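Local atomic coordinates of phage integrase (Pectobacterium atrosepticum, PDB entry 3JU0), a protein that probably binds DNA for site-specific recombination and integration, this piece being the N-terminal arm-type binding domain of the integrase. Residues G34-R39 against G54-V59. Sequence-based numbering, arbitrary orientation.
Sequences GSKYWR and GVYPAV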
loop_
_atom_site.group_PDB
_atom_site.type_symbol
_atom_site.label_atom_id
_atom_site.label_comp_id
_atom_site.label_asym_id
_atom_site.label_seq_id
_atom_site.Cartn_x
_atom_site.Cartn_y
_atom_site.Cartn_z
ATOM N N GLY A 34 15.821 -1.837 4.374
ATOM C CA GLY A 34 15.842 -2.280 3.034
ATOM C C GLY A 34 14.474 -2.734 2.465
ATOM O O GLY A 34 14.269 -2.862 1.262
ATOM N N SER A 35 13.534 -2.839 3.343
ATOM C CA SER A 35 12.223 -3.280 2.923
ATOM C C SER A 35 11.364 -2.123 2.425
ATOM O O SER A 35 11.636 -0.959 2.757
ATOM C CB SER A 35 11.526 -3.957 4.083
ATOM O OG SER A 35 12.139 -5.214 4.379
ATOM N N LYS A 36 10.372 -2.457 1.578
ATOM C CA LYS A 36 9.491 -1.474 0.893
ATOM C C LYS A 36 8.021 -1.870 1.155
ATOM O O LYS A 36 7.647 -2.976 0.795
ATOM C CB LYS A 36 9.841 -1.449 -0.588
ATOM C CG LYS A 36 11.152 -0.780 -0.951
ATOM C CD LYS A 36 11.501 -0.898 -2.377
ATOM C CE LYS A 36 12.717 -0.050 -2.710
ATOM N NZ LYS A 36 13.245 -0.319 -4.114
ATOM N N TYR A 37 7.309 -0.994 1.880
ATOM C CA TYR A 37 6.004 -1.270 2.409
ATOM C C TYR A 37 4.953 -0.431 1.726
ATOM O O TYR A 37 5.100 0.768 1.665
ATOM C CB TYR A 37 5.903 -0.987 3.942
ATOM C CG TYR A 37 6.908 -1.685 4.794
ATOM C CD1 TYR A 37 8.180 -1.183 4.960
ATOM C CD2 TYR A 37 6.572 -2.799 5.516
ATOM C CE1 TYR A 37 9.117 -1.796 5.756
ATOM C CE2 TYR A 37 7.516 -3.446 6.306
ATOM C CZ TYR A 37 8.807 -2.995 6.409
ATOM O OH TYR A 37 9.725 -3.614 7.268
ATOM N N TRP A 38 3.868 -1.043 1.261
ATOM C CA TRP A 38 2.723 -0.263 0.753
ATOM C C TRP A 38 1.803 0.070 1.915
ATOM O O TRP A 38 1.434 -0.798 2.713
ATOM C CB TRP A 38 1.929 -1.043 -0.252
ATOM C CG TRP A 38 2.681 -1.420 -1.494
ATOM C CD1 TRP A 38 3.122 -2.656 -1.833
ATOM C CD2 TRP A 38 3.112 -0.534 -2.510
ATOM N NE1 TRP A 38 3.752 -2.603 -3.051
ATOM C CE2 TRP A 38 3.748 -1.306 -3.500
ATOM C CE3 TRP A 38 2.994 0.850 -2.701
ATOM C CZ2 TRP A 38 4.340 -0.722 -4.654
ATOM C CZ3 TRP A 38 3.553 1.405 -3.882
ATOM C CH2 TRP A 38 4.180 0.608 -4.828
ATOM N N ARG A 39 1.422 1.332 1.966
ATOM C CA ARG A 39 0.562 1.849 3.047
ATOM C C ARG A 39 -0.519 2.747 2.511
ATOM O O ARG A 39 -0.279 3.520 1.583
ATOM C CB ARG A 39 1.372 2.661 4.056
ATOM C CG ARG A 39 2.314 1.865 4.908
ATOM C CD ARG A 39 2.644 0.597 4.452
ATOM N NE ARG A 39 2.921 -0.202 5.645
ATOM C CZ ARG A 39 2.992 -1.527 5.711
ATOM N NH1 ARG A 39 2.761 -2.443 4.643
ATOM N NH2 ARG A 39 3.298 -1.919 6.899
ATOM N N GLY A 54 0.740 -4.403 2.015
ATOM C CA GLY A 54 1.640 -5.428 1.533
ATOM C C GLY A 54 3.064 -4.935 1.361
ATOM O O GLY A 54 3.378 -3.791 1.669
ATOM N N VAL A 55 3.887 -5.850 0.865
ATOM C CA VAL A 55 5.340 -5.664 0.763
ATOM C C VAL A 55 5.756 -5.785 -0.691
ATOM O O VAL A 55 5.481 -6.788 -1.298
ATOM C CB VAL A 55 6.077 -6.706 1.657
ATOM C CG1 VAL A 55 7.552 -6.670 1.433
ATOM C CG2 VAL A 55 5.728 -6.420 3.115
ATOM N N TYR A 56 6.524 -4.825 -1.202
ATOM C CA TYR A 56 7.118 -4.951 -2.528
ATOM C C TYR A 56 8.413 -5.799 -2.416
ATOM O O TYR A 56 9.186 -5.596 -1.496
ATOM C CB TYR A 56 7.471 -3.533 -3.023
ATOM C CG TYR A 56 8.149 -3.480 -4.366
ATOM C CD1 TYR A 56 7.449 -3.487 -5.547
ATOM C CD2 TYR A 56 9.531 -3.470 -4.446
ATOM C CE1 TYR A 56 8.095 -3.494 -6.785
ATOM C CE2 TYR A 56 10.152 -3.414 -5.658
ATOM C CZ TYR A 56 9.450 -3.435 -6.805
ATOM O OH TYR A 56 10.119 -3.366 -8.006
ATOM N N PRO A 57 8.668 -6.684 -3.355
ATOM C CA PRO A 57 8.052 -6.934 -4.638
ATOM C C PRO A 57 6.983 -8.035 -4.618
ATOM O O PRO A 57 6.469 -8.345 -5.638
ATOM C CB PRO A 57 9.268 -7.378 -5.499
ATOM C CG PRO A 57 10.069 -8.067 -4.497
ATOM C CD PRO A 57 9.997 -7.314 -3.248
ATOM N N ALA A 58 6.633 -8.575 -3.444
ATOM C CA ALA A 58 5.523 -9.558 -3.339
ATOM C C ALA A 58 4.242 -8.959 -3.902
ATOM O O ALA A 58 3.456 -9.637 -4.606
ATOM C CB ALA A 58 5.390 -10.012 -1.933
ATOM N N VAL A 59 4.070 -7.674 -3.634
ATOM C CA VAL A 59 2.947 -6.874 -4.088
ATOM C C VAL A 59 3.521 -5.774 -5.004
ATOM O O VAL A 59 4.286 -4.924 -4.594
ATOM C CB VAL A 59 2.243 -6.276 -2.848
ATOM C CG1 VAL A 59 1.106 -5.346 -3.275
ATOM C CG2 VAL A 59 1.756 -7.397 -1.889
HETATM O O HOH W 1 10.735 -5.222 0.571
#
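W38 reaches across G54-Y56 to V59: its indole NE1 donates to V59 O (2.8 Å, N-H...O 160°), which lies at the ring edge close to the indole plane, while the N-H comes in from above the carbonyl plane. CG stands beside the backbone N, anti to the carbonyl carbon (chi1 -62°); the W38 and V59 side chains point in opposing directions, CD1 touching V59 CG1 at 3.7 Å. V59 N bonds back to V55 O, closing a turn that contains the cis peptide bond before P57, and P57 CB sits over the centre of one face of the Y56 ring. K36 and Y56 run alongside each other in the same direction; the extended lysine chain brings CD to 3.8 Å from Y56 CD2, and its NZ goes on to V8 O and A11 O. Between backbones, W38 N bonds to G54 O and Y56 N to K36 O, while a water links K36 N to Y56 O. On the other face, the R39 chain bends where chi2 (18°) sets CD; Y37 CB lies over one guanidinium face, towards the rim, and NH1 donates to W38 O (2.9 Å). Strand 36-44 joins the hairpin 36-44/47-56 to strand 26-30; W38 packs against helices 5-10 and 61-76, touching V8, L61 and A64.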